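Local coordinates for integral membrane indolylacetylinositol arabinosyltransferase EmbC (Mycolicibacterium smegmatis, PDB 7BVE), which is a membrane protein that probably transfers arabinose to build the arabinan of the mycobacterial cell wall, and is seen here with bound ethambutol, at residues 286-291 with 974-979; 300-305 with 487-492; 958-963 with 986-991. One frame throughout, in Å; residues are numbered along the deposited sequence.

Contact 1: residues 286-291 with 974-979; sequences MARVSE and QRPFDH
A helix of the GT-C-type membrane part, 281-293, lies here against an irregular loop of the EmbC C-terminal domain, so the contact is an interface between two parts of one chain far apart in sequence. The close part has an apolar half and a polar half. Val289 points at the loop and crosses Pro976 obliquely; its CG1, set beside the backbone N and anti to the carbonyl carbon (chi1 -56°), touches Pro976 CG at 3.8 Å. The same methyl also meets the carbonyl oxygen Phe977 O at 3.8 Å. Tyr299 packs on Val289, meets the Phe977 ring and hydrogen-bonds to Phe977 O. Pro976 also touches Thr285 of the same helix.

The looser side is that of Asp978 and Arg975, both partly exposed. Asp978 brings OD1 only to 4.3 Å from Val289 CG1. Its carboxylate forms a long ion pair with Arg975, Asp978 OD2 being 3.9 Å from Arg975 NH2 and well out of the guanidinium plane, so any attraction is probably between charges alone, with no N-H aimed at the oxygen. Arg975, its chain extended, leads away from the helix, and its NH1 has a weak bond to Ser958 O.

In the polar half Arg288, itself partly exposed, has CG anti to the backbone N (chi1 -162°) and bends at chi3, crossing Pro976 at about a right angle. Pro976 CD approaches the guanidinium obliquely, 3.5 Å from Arg288 NH1. Arg288 NH2 adds a weak bond to Pro972 O, so two backbone carbonyls share the positive group. The firmer of the two is a bent bond: Arg288 NH1 donates to Gln974 O at 3.0 Å, approaching from above the carbonyl plane.

Contact 2: residues 300-305 with 487-492; sequences YRWFGT and SFKSAV
Trp302 and Lys489 lose the most surface here, and they meet at about a right angle. The lysine, extended beyond CG, lies on the indole: its CG is 4.2 Å from the centroid of the five-membered ring of Trp302, 19° off the ring normal, a CH-pi contact. On the opposite face rests Arg301 CG, so the indole is held flat between two aliphatic stems. Val492 works at the edge, in the ring plane, where its CG1 comes to 3.6 Å from Trp302 CD1. The lysine tip runs on toward Thr305, its CE 3.5 Å from Thr305 OG1, and Lys489 NZ is hydrogen-bonded to Pro306 O.

Phe488 has CG anti to the backbone N (chi1 -177°) and reaches the loop with its rim. The Phe303 and Phe488 rings meet rim to rim with planes at 39°, neither over the other's face, and Val492 CG2 covers a face of Phe488. The loop's own turn is tied by Trp302 O, which accepts from both Thr305 N and Thr305 OG1, the latter at 2.6 Å. Trp302, Phe303 and Gly304 all have positive phi, in the left-handed helical region; both aromatic side chains start toward helix 479-492. The contact joins this helix of the GT-C-type membrane part to a loop beside the drug pocket, with the Trp302 side chain about 4 Å from bound ethambutol.

Contact 3: residues 958-963 with 986-991; sequences SDPVML and VPKWRI
At the edge of a mixed sheet in the EmbC C-terminal domain, the short, weakly bonded strand 961-963 runs parallel to 989-991, their axes 20° apart. Strand 961-963 is outermost within the chain, and 989-992 pairs on its other side with 1039-1045. Side chains alternate between the faces. Val961, Leu963, Trp989 and Ile991 share one, where Leu963 and Ile991 lie side by side and point the same way, Leu963 CD2 being 3.8 Å from Ile991 CD1. Val961 crosses Ile991 obliquely, bringing its CG1, anti to the backbone N, to the same CD1 at 4.0 Å. Met962 and Arg990 occupy the opposite face, both with CG anti to the backbone N and extended; Met962 CB lies 4.2 Å from Pro987 CB, and the methionine also packs on Pro1012 and Leu1013.

Before the strands, Asp959 lies near the Trp989 edge, Asp959 OD2 in the ring plane and 3.9 Å from Trp989 NE1, with carboxylate and indole planes 27° apart. Lys988 crosses Asp959 at about a right angle and offers its CD rather than its ammonium, so any charge attraction is probably modest. Pro960 CG meets Val986 O at 3.6 Å.

Three backbone bonds join the segments, the first just ahead of the strands. Lys988 N reaches Pro960 O in its carbonyl plane, Met962 N reaches Trp989 O from above the plane, and Ile991 N donates to Met962 O at 3.2 Å, an oxygen that Arg990 CA also approaches at 3.4 Å.

In the fold
Contacts 1 and 3 adjoin, with centres 11 Å apart: the loop 974-979 continues the chain between strands 961-963 and 989-992, and Arg975 O lies 3.1 Å from Val961 N, a probable hydrogen bond. The edge of the sheet is thus tied to the loop that meets helix 281-293. Contact 2 lies 19 Å from contact 1 and 24 Å from contact 3, centre to centre, yet Tyr300 CE1 touches Leu963 O at 3.4 Å. The Trp302 side chain of contact 2 is about 4 Å from ethambutol, that of Val289 in contact 1 about 13 Å. Helix 281-293 also supplies Tyr282 and Ile283 to the drug pocket, and Trp965, just after strand 961-963, lines it too.

Contact 1: residues 286-291 with 974-979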
loop_
_atom_site.group_PDB
_atom_site.type_symbol
_atom_site.label_atom_id
_atom_site.label_comp_id
_atom_site.label_asym_id
_atom_site.label_seq_id
_atom_site.Cartn_x
_atom_site.Cartn_y
_atom_site.Cartn_z
ATOM N N MET A 286 -23.436 -18.341 10.675
ATOM C CA MET A 286 -24.650 -17.595 10.346
ATOM C C MET A 286 -25.804 -18.520 9.972
ATOM O O MET A 286 -26.919 -18.397 10.505
ATOM C CB MET A 286 -24.368 -16.644 9.191
ATOM C CG MET A 286 -23.532 -15.447 9.508
ATOM S SD MET A 286 -23.180 -14.599 7.967
ATOM C CE MET A 286 -24.831 -14.171 7.487
ATOM N N ALA A 287 -25.546 -19.459 9.059
ATOM C CA ALA A 287 -26.577 -20.380 8.608
ATOM C C ALA A 287 -27.004 -21.340 9.702
ATOM O O ALA A 287 -28.128 -21.843 9.671
ATOM C CB ALA A 287 -26.077 -21.162 7.399
ATOM N N ARG A 288 -26.143 -21.604 10.679
ATOM C CA ARG A 288 -26.541 -22.536 11.718
ATOM C C ARG A 288 -27.424 -21.857 12.760
ATOM O O ARG A 288 -28.358 -22.475 13.279
ATOM C CB ARG A 288 -25.313 -23.161 12.369
ATOM C CG ARG A 288 -25.665 -24.415 13.121
ATOM C CD ARG A 288 -24.533 -24.996 13.928
ATOM N NE ARG A 288 -23.374 -25.381 13.142
ATOM C CZ ARG A 288 -22.271 -25.882 13.681
ATOM N NH1 ARG A 288 -22.206 -26.089 14.982
ATOM N NH2 ARG A 288 -21.245 -26.203 12.919
ATOM N N VAL A 289 -27.162 -20.586 13.079
ATOM C CA VAL A 289 -27.971 -19.923 14.108
ATOM C C VAL A 289 -29.250 -19.267 13.578
ATOM O O VAL A 289 -30.141 -18.920 14.379
ATOM C CB VAL A 289 -27.144 -18.870 14.864
ATOM C CG1 VAL A 289 -25.922 -19.506 15.450
ATOM C CG2 VAL A 289 -26.770 -17.736 13.965
ATOM N N SER A 290 -29.376 -19.097 12.257
ATOM C CA SER A 290 -30.516 -18.367 11.715
ATOM C C SER A 290 -31.850 -19.085 11.851
ATOM O O SER A 290 -32.890 -18.449 11.672
ATOM C CB SER A 290 -30.291 -18.081 10.250
ATOM O OG SER A 290 -30.346 -19.275 9.504
ATOM N N GLU A 291 -31.867 -20.384 12.118
ATOM C CA GLU A 291 -33.156 -21.056 12.246
ATOM C C GLU A 291 -33.801 -20.779 13.590
ATOM O O GLU A 291 -35.011 -20.557 13.666
ATOM C CB GLU A 291 -33.006 -22.558 12.056
ATOM C CG GLU A 291 -32.766 -22.993 10.642
ATOM C CD GLU A 291 -32.704 -24.493 10.535
ATOM O OE1 GLU A 291 -32.647 -25.158 11.588
ATOM O OE2 GLU A 291 -32.747 -25.014 9.404
ATOM N N GLN A 974 -18.759 -28.491 17.408
ATOM C CA GLN A 974 -19.054 -27.563 18.490
ATOM C C GLN A 974 -20.059 -26.518 18.044
ATOM O O GLN A 974 -19.950 -25.969 16.947
ATOM C CB GLN A 974 -17.777 -26.882 18.977
ATOM C CG GLN A 974 -16.985 -27.724 19.946
ATOM C CD GLN A 974 -16.176 -28.795 19.283
ATOM O OE1 GLN A 974 -15.806 -28.683 18.123
ATOM N NE2 GLN A 974 -15.940 -29.877 20.001
ATOM N N ARG A 975 -21.040 -26.224 18.917
ATOM C CA ARG A 975 -22.115 -25.386 18.423
ATOM C C ARG A 975 -21.990 -23.957 18.932
ATOM O O ARG A 975 -21.563 -23.736 20.066
ATOM C CB ARG A 975 -23.491 -25.945 18.803
ATOM C CG ARG A 975 -23.862 -25.921 20.255
ATOM C CD ARG A 975 -25.313 -26.295 20.404
ATOM N NE ARG A 975 -25.773 -26.218 21.782
ATOM C CZ ARG A 975 -26.262 -25.120 22.342
ATOM N NH1 ARG A 975 -26.660 -25.139 23.601
ATOM N NH2 ARG A 975 -26.352 -24.004 21.641
ATOM N N PRO A 976 -22.313 -22.968 18.107
ATOM C CA PRO A 976 -22.254 -21.578 18.557
ATOM C C PRO A 976 -23.458 -21.229 19.419
ATOM O O PRO A 976 -24.425 -21.979 19.518
ATOM C CB PRO A 976 -22.260 -20.797 17.246
ATOM C CG PRO A 976 -22.971 -21.669 16.313
ATOM C CD PRO A 976 -22.626 -23.059 16.674
ATOM N N PHE A 977 -23.385 -20.065 20.049
ATOM C CA PHE A 977 -24.462 -19.649 20.930
ATOM C C PHE A 977 -25.585 -18.990 20.133
ATOM O O PHE A 977 -25.373 -18.404 19.071
ATOM C CB PHE A 977 -23.932 -18.725 22.033
ATOM C CG PHE A 977 -23.343 -17.436 21.541
ATOM C CD1 PHE A 977 -22.015 -17.360 21.185
ATOM C CD2 PHE A 977 -24.103 -16.287 21.491
ATOM C CE1 PHE A 977 -21.473 -16.179 20.746
ATOM C CE2 PHE A 977 -23.563 -15.110 21.051
ATOM C CZ PHE A 977 -22.246 -15.058 20.683
ATOM N N ASP A 978 -26.795 -19.093 20.668
ATOM C CA ASP A 978 -28.011 -18.657 20.005
ATOM C C ASP A 978 -28.380 -17.230 20.402
ATOM O O ASP A 978 -27.751 -16.605 21.254
ATOM C CB ASP A 978 -29.158 -19.600 20.355
ATOM C CG ASP A 978 -29.046 -20.943 19.683
ATOM O OD1 ASP A 978 -28.559 -21.006 18.540
ATOM O OD2 ASP A 978 -29.446 -21.944 20.308
ATOM N N HIS A 979 -29.430 -16.717 19.764
ATOM C CA HIS A 979 -30.112 -15.492 20.154
ATOM C C HIS A 979 -31.514 -15.593 19.585
ATOM O O HIS A 979 -31.685 -16.126 18.493
ATOM C CB HIS A 979 -29.388 -14.242 19.640
ATOM C CG HIS A 979 -29.446 -14.054 18.156
ATOM N ND1 HIS A 979 -30.393 -13.263 17.546
ATOM C CD2 HIS A 979 -28.679 -14.554 17.160
ATOM C CE1 HIS A 979 -30.200 -13.275 16.241
ATOM N NE2 HIS A 979 -29.171 -14.056 15.980
#

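Contact 2: residues 300-305 with 487-492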
loop_
_atom_site.group_PDB
_atom_site.type_symbol
_atom_site.label_atom_id
_atom_site.label_comp_id
_atom_site.label_asym_id
_atom_site.label_seq_id
_atom_site.Cartn_x
_atom_site.Cartn_y
_atom_site.Cartn_z
ATOM N N TYR A 300 -21.566 -11.666 13.422
ATOM C CA TYR A 300 -20.332 -11.192 14.014
ATOM C C TYR A 300 -20.188 -9.681 13.988
ATOM O O TYR A 300 -19.245 -9.166 14.582
ATOM C CB TYR A 300 -19.138 -11.831 13.303
ATOM C CG TYR A 300 -19.027 -13.324 13.490
ATOM C CD1 TYR A 300 -18.495 -13.858 14.648
ATOM C CD2 TYR A 300 -19.449 -14.196 12.505
ATOM C CE1 TYR A 300 -18.392 -15.213 14.821
ATOM C CE2 TYR A 300 -19.349 -15.552 12.669
ATOM C CZ TYR A 300 -18.819 -16.054 13.826
ATOM O OH TYR A 300 -18.715 -17.408 13.990
ATOM N N ARG A 301 -21.088 -8.951 13.338
ATOM C CA ARG A 301 -20.895 -7.517 13.208
ATOM C C ARG A 301 -22.251 -6.859 13.002
ATOM O O ARG A 301 -23.222 -7.508 12.613
ATOM C CB ARG A 301 -19.912 -7.213 12.069
ATOM C CG ARG A 301 -19.333 -5.811 12.015
ATOM C CD ARG A 301 -18.181 -5.724 11.050
ATOM N NE ARG A 301 -17.719 -4.350 10.923
ATOM C CZ ARG A 301 -16.859 -3.746 11.740
ATOM N NH1 ARG A 301 -16.534 -2.488 11.507
ATOM N NH2 ARG A 301 -16.333 -4.378 12.768
ATOM N N TRP A 302 -22.310 -5.573 13.355
ATOM C CA TRP A 302 -23.408 -4.637 13.075
ATOM C C TRP A 302 -24.698 -4.963 13.816
ATOM O O TRP A 302 -25.765 -4.958 13.214
ATOM C CB TRP A 302 -23.704 -4.489 11.582
ATOM C CG TRP A 302 -22.575 -3.981 10.777
ATOM C CD1 TRP A 302 -21.968 -2.782 10.905
ATOM C CD2 TRP A 302 -22.031 -4.580 9.608
ATOM N NE1 TRP A 302 -21.006 -2.640 9.953
ATOM C CE2 TRP A 302 -21.033 -3.728 9.132
ATOM C CE3 TRP A 302 -22.250 -5.789 8.943
ATOM C CZ2 TRP A 302 -20.267 -4.035 8.023
ATOM C CZ3 TRP A 302 -21.488 -6.085 7.851
ATOM C CH2 TRP A 302 -20.511 -5.217 7.400
ATOM N N PHE A 303 -24.598 -5.259 15.114
ATOM C CA PHE A 303 -25.687 -5.076 16.078
ATOM C C PHE A 303 -26.891 -5.979 15.825
ATOM O O PHE A 303 -27.990 -5.696 16.289
ATOM C CB PHE A 303 -26.114 -3.609 16.100
ATOM C CG PHE A 303 -25.071 -2.690 16.651
ATOM C CD1 PHE A 303 -24.333 -3.040 17.741
ATOM C CD2 PHE A 303 -24.724 -1.549 15.974
ATOM C CE1 PHE A 303 -23.358 -2.199 18.203
ATOM C CE2 PHE A 303 -23.729 -0.726 16.429
ATOM C CZ PHE A 303 -23.052 -1.057 17.543
ATOM N N GLY A 304 -26.716 -7.068 15.088
ATOM C CA GLY A 304 -27.832 -7.948 14.820
ATOM C C GLY A 304 -28.704 -7.546 13.660
ATOM O O GLY A 304 -29.803 -8.084 13.514
ATOM N N THR A 305 -28.203 -6.615 12.836
ATOM C CA THR A 305 -28.915 -6.168 11.608
ATOM C C THR A 305 -28.845 -7.324 10.604
ATOM O O THR A 305 -27.777 -7.963 10.533
ATOM C CB THR A 305 -28.299 -4.881 11.045
ATOM O OG1 THR A 305 -26.899 -5.101 10.868
ATOM C CG2 THR A 305 -28.519 -3.683 11.942
ATOM N N SER A 487 -28.333 1.698 5.189
ATOM C CA SER A 487 -27.732 2.993 5.502
ATOM C C SER A 487 -26.873 2.918 6.758
ATOM O O SER A 487 -25.793 3.519 6.820
ATOM C CB SER A 487 -28.825 4.039 5.675
ATOM O OG SER A 487 -29.575 4.186 4.487
ATOM N N PHE A 488 -27.311 2.139 7.747
ATOM C CA PHE A 488 -26.573 2.006 8.996
ATOM C C PHE A 488 -25.293 1.196 8.818
ATOM O O PHE A 488 -24.263 1.535 9.407
ATOM C CB PHE A 488 -27.491 1.377 10.036
ATOM C CG PHE A 488 -26.885 1.244 11.385
ATOM C CD1 PHE A 488 -26.676 2.357 12.173
ATOM C CD2 PHE A 488 -26.569 0.002 11.892
ATOM C CE1 PHE A 488 -26.133 2.236 13.419
ATOM C CE2 PHE A 488 -26.029 -0.117 13.134
ATOM C CZ PHE A 488 -25.813 1.002 13.899
ATOM N N LYS A 489 -25.333 0.128 8.013
ATOM C CA LYS A 489 -24.122 -0.640 7.728
ATOM C C LYS A 489 -23.117 0.177 6.941
ATOM O O LYS A 489 -21.907 0.018 7.116
ATOM C CB LYS A 489 -24.450 -1.899 6.939
ATOM C CG LYS A 489 -25.173 -2.955 7.687
ATOM C CD LYS A 489 -25.407 -4.118 6.775
ATOM C CE LYS A 489 -26.201 -5.182 7.461
ATOM N NZ LYS A 489 -26.437 -6.315 6.547
ATOM N N SER A 490 -23.599 1.034 6.039
ATOM C CA SER A 490 -22.690 1.921 5.323
ATOM C C SER A 490 -22.088 2.964 6.253
ATOM O O SER A 490 -20.928 3.351 6.090
ATOM C CB SER A 490 -23.423 2.594 4.173
ATOM O OG SER A 490 -22.568 3.497 3.503
ATOM N N ALA A 491 -22.860 3.427 7.240
ATOM C CA ALA A 491 -22.345 4.426 8.171
ATOM C C ALA A 491 -21.324 3.831 9.132
ATOM O O ALA A 491 -20.326 4.478 9.456
ATOM C CB ALA A 491 -23.492 5.058 8.949
ATOM N N VAL A 492 -21.552 2.607 9.598
ATOM C CA VAL A 492 -20.687 1.996 10.602
ATOM C C VAL A 492 -19.454 1.380 9.960
ATOM O O VAL A 492 -18.324 1.770 10.260
ATOM C CB VAL A 492 -21.446 0.930 11.413
ATOM C CG1 VAL A 492 -20.506 0.194 12.332
ATOM C CG2 VAL A 492 -22.543 1.569 12.217
#

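Contact 3: residues 958-963 with 986-991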
loop_
_atom_site.group_PDB
_atom_site.type_symbol
_atom_site.label_atom_id
_atom_site.label_comp_id
_atom_site.label_asym_id
_atom_site.label_seq_id
_atom_site.Cartn_x
_atom_site.Cartn_y
_atom_site.Cartn_z
ATOM N N SER A 958 -22.626 -29.886 23.268
ATOM C CA SER A 958 -23.832 -29.332 23.864
ATOM C C SER A 958 -23.644 -27.953 24.469
ATOM O O SER A 958 -24.605 -27.186 24.513
ATOM C CB SER A 958 -24.370 -30.271 24.949
ATOM O OG SER A 958 -24.751 -31.518 24.399
ATOM N N ASP A 959 -22.449 -27.619 24.942
ATOM C CA ASP A 959 -22.228 -26.321 25.558
ATOM C C ASP A 959 -22.161 -25.234 24.491
ATOM O O ASP A 959 -21.667 -25.483 23.390
ATOM C CB ASP A 959 -20.933 -26.325 26.361
ATOM C CG ASP A 959 -21.014 -27.188 27.588
ATOM O OD1 ASP A 959 -22.124 -27.330 28.139
ATOM O OD2 ASP A 959 -19.970 -27.728 28.002
ATOM N N PRO A 960 -22.652 -24.030 24.781
ATOM C CA PRO A 960 -22.490 -22.928 23.827
ATOM C C PRO A 960 -21.053 -22.426 23.804
ATOM O O PRO A 960 -20.462 -22.139 24.843
ATOM C CB PRO A 960 -23.458 -21.865 24.349
ATOM C CG PRO A 960 -23.623 -22.175 25.772
ATOM C CD PRO A 960 -23.524 -23.657 25.901
ATOM N N VAL A 961 -20.498 -22.334 22.605
ATOM C CA VAL A 961 -19.112 -21.959 22.380
ATOM C C VAL A 961 -19.107 -20.666 21.583
ATOM O O VAL A 961 -19.909 -20.485 20.667
ATOM C CB VAL A 961 -18.354 -23.082 21.632
ATOM C CG1 VAL A 961 -16.909 -22.731 21.388
ATOM C CG2 VAL A 961 -18.441 -24.370 22.397
ATOM N N MET A 962 -18.215 -19.753 21.940
ATOM C CA MET A 962 -17.977 -18.572 21.124
ATOM C C MET A 962 -16.863 -18.886 20.132
ATOM O O MET A 962 -15.681 -18.849 20.459
ATOM C CB MET A 962 -17.631 -17.363 21.971
ATOM C CG MET A 962 -17.444 -16.170 21.100
ATOM S SD MET A 962 -17.064 -14.628 21.896
ATOM C CE MET A 962 -16.757 -13.686 20.415
ATOM N N LEU A 963 -17.248 -19.207 18.909
ATOM C CA LEU A 963 -16.292 -19.426 17.841
ATOM C C LEU A 963 -15.948 -18.102 17.182
ATOM O O LEU A 963 -16.786 -17.208 17.078
ATOM C CB LEU A 963 -16.879 -20.377 16.801
ATOM C CG LEU A 963 -17.174 -21.799 17.248
ATOM C CD1 LEU A 963 -18.008 -22.484 16.223
ATOM C CD2 LEU A 963 -15.883 -22.527 17.414
ATOM N N VAL A 986 -25.470 -17.031 26.838
ATOM C CA VAL A 986 -24.155 -16.758 27.405
ATOM C C VAL A 986 -23.235 -17.937 27.117
ATOM O O VAL A 986 -23.537 -19.065 27.528
ATOM C CB VAL A 986 -24.262 -16.490 28.910
ATOM C CG1 VAL A 986 -22.918 -16.140 29.478
ATOM C CG2 VAL A 986 -25.259 -15.394 29.174
ATOM N N PRO A 987 -22.121 -17.737 26.421
ATOM C CA PRO A 987 -21.230 -18.851 26.102
ATOM C C PRO A 987 -20.404 -19.285 27.305
ATOM O O PRO A 987 -20.345 -18.618 28.334
ATOM C CB PRO A 987 -20.344 -18.272 25.001
ATOM C CG PRO A 987 -20.342 -16.851 25.238
ATOM C CD PRO A 987 -21.688 -16.499 25.761
ATOM N N LYS A 988 -19.762 -20.442 27.154
ATOM C CA LYS A 988 -18.924 -21.006 28.197
ATOM C C LYS A 988 -17.473 -21.174 27.791
ATOM O O LYS A 988 -16.630 -21.356 28.671
ATOM C CB LYS A 988 -19.459 -22.374 28.635
ATOM C CG LYS A 988 -20.812 -22.328 29.278
ATOM C CD LYS A 988 -21.249 -23.706 29.716
ATOM C CE LYS A 988 -22.671 -23.691 30.253
ATOM N NZ LYS A 988 -22.790 -22.933 31.525
ATOM N N TRP A 989 -17.163 -21.126 26.501
ATOM C CA TRP A 989 -15.828 -21.367 25.986
ATOM C C TRP A 989 -15.553 -20.346 24.898
ATOM O O TRP A 989 -16.446 -19.623 24.466
ATOM C CB TRP A 989 -15.699 -22.789 25.430
ATOM C CG TRP A 989 -15.872 -23.879 26.442
ATOM C CD1 TRP A 989 -17.007 -24.578 26.704
ATOM C CD2 TRP A 989 -14.872 -24.406 27.311
ATOM N NE1 TRP A 989 -16.780 -25.497 27.693
ATOM C CE2 TRP A 989 -15.472 -25.410 28.080
ATOM C CE3 TRP A 989 -13.523 -24.122 27.513
ATOM C CZ2 TRP A 989 -14.773 -26.129 29.031
ATOM C CZ3 TRP A 989 -12.837 -24.838 28.447
ATOM C CH2 TRP A 989 -13.457 -25.823 29.201
ATOM N N ARG A 990 -14.310 -20.287 24.445
ATOM C CA ARG A 990 -13.960 -19.464 23.300
ATOM C C ARG A 990 -12.777 -20.098 22.587
ATOM O O ARG A 990 -11.825 -20.525 23.235
ATOM C CB ARG A 990 -13.613 -18.038 23.714
ATOM C CG ARG A 990 -13.299 -17.165 22.543
ATOM C CD ARG A 990 -12.789 -15.821 22.929
ATOM N NE ARG A 990 -12.241 -15.164 21.753
ATOM C CZ ARG A 990 -11.587 -14.008 21.778
ATOM N NH1 ARG A 990 -11.392 -13.380 22.924
ATOM N NH2 ARG A 990 -11.113 -13.494 20.655
ATOM N N ILE A 991 -12.835 -20.162 21.260
ATOM C CA ILE A 991 -11.760 -20.720 20.450
ATOM C C ILE A 991 -11.214 -19.621 19.550
ATOM O O ILE A 991 -11.977 -18.954 18.847
ATOM C CB ILE A 991 -12.244 -21.930 19.630
ATOM C CG1 ILE A 991 -12.691 -23.040 20.570
ATOM C CG2 ILE A 991 -11.149 -22.457 18.759
ATOM C CD1 ILE A 991 -13.446 -24.123 19.908
#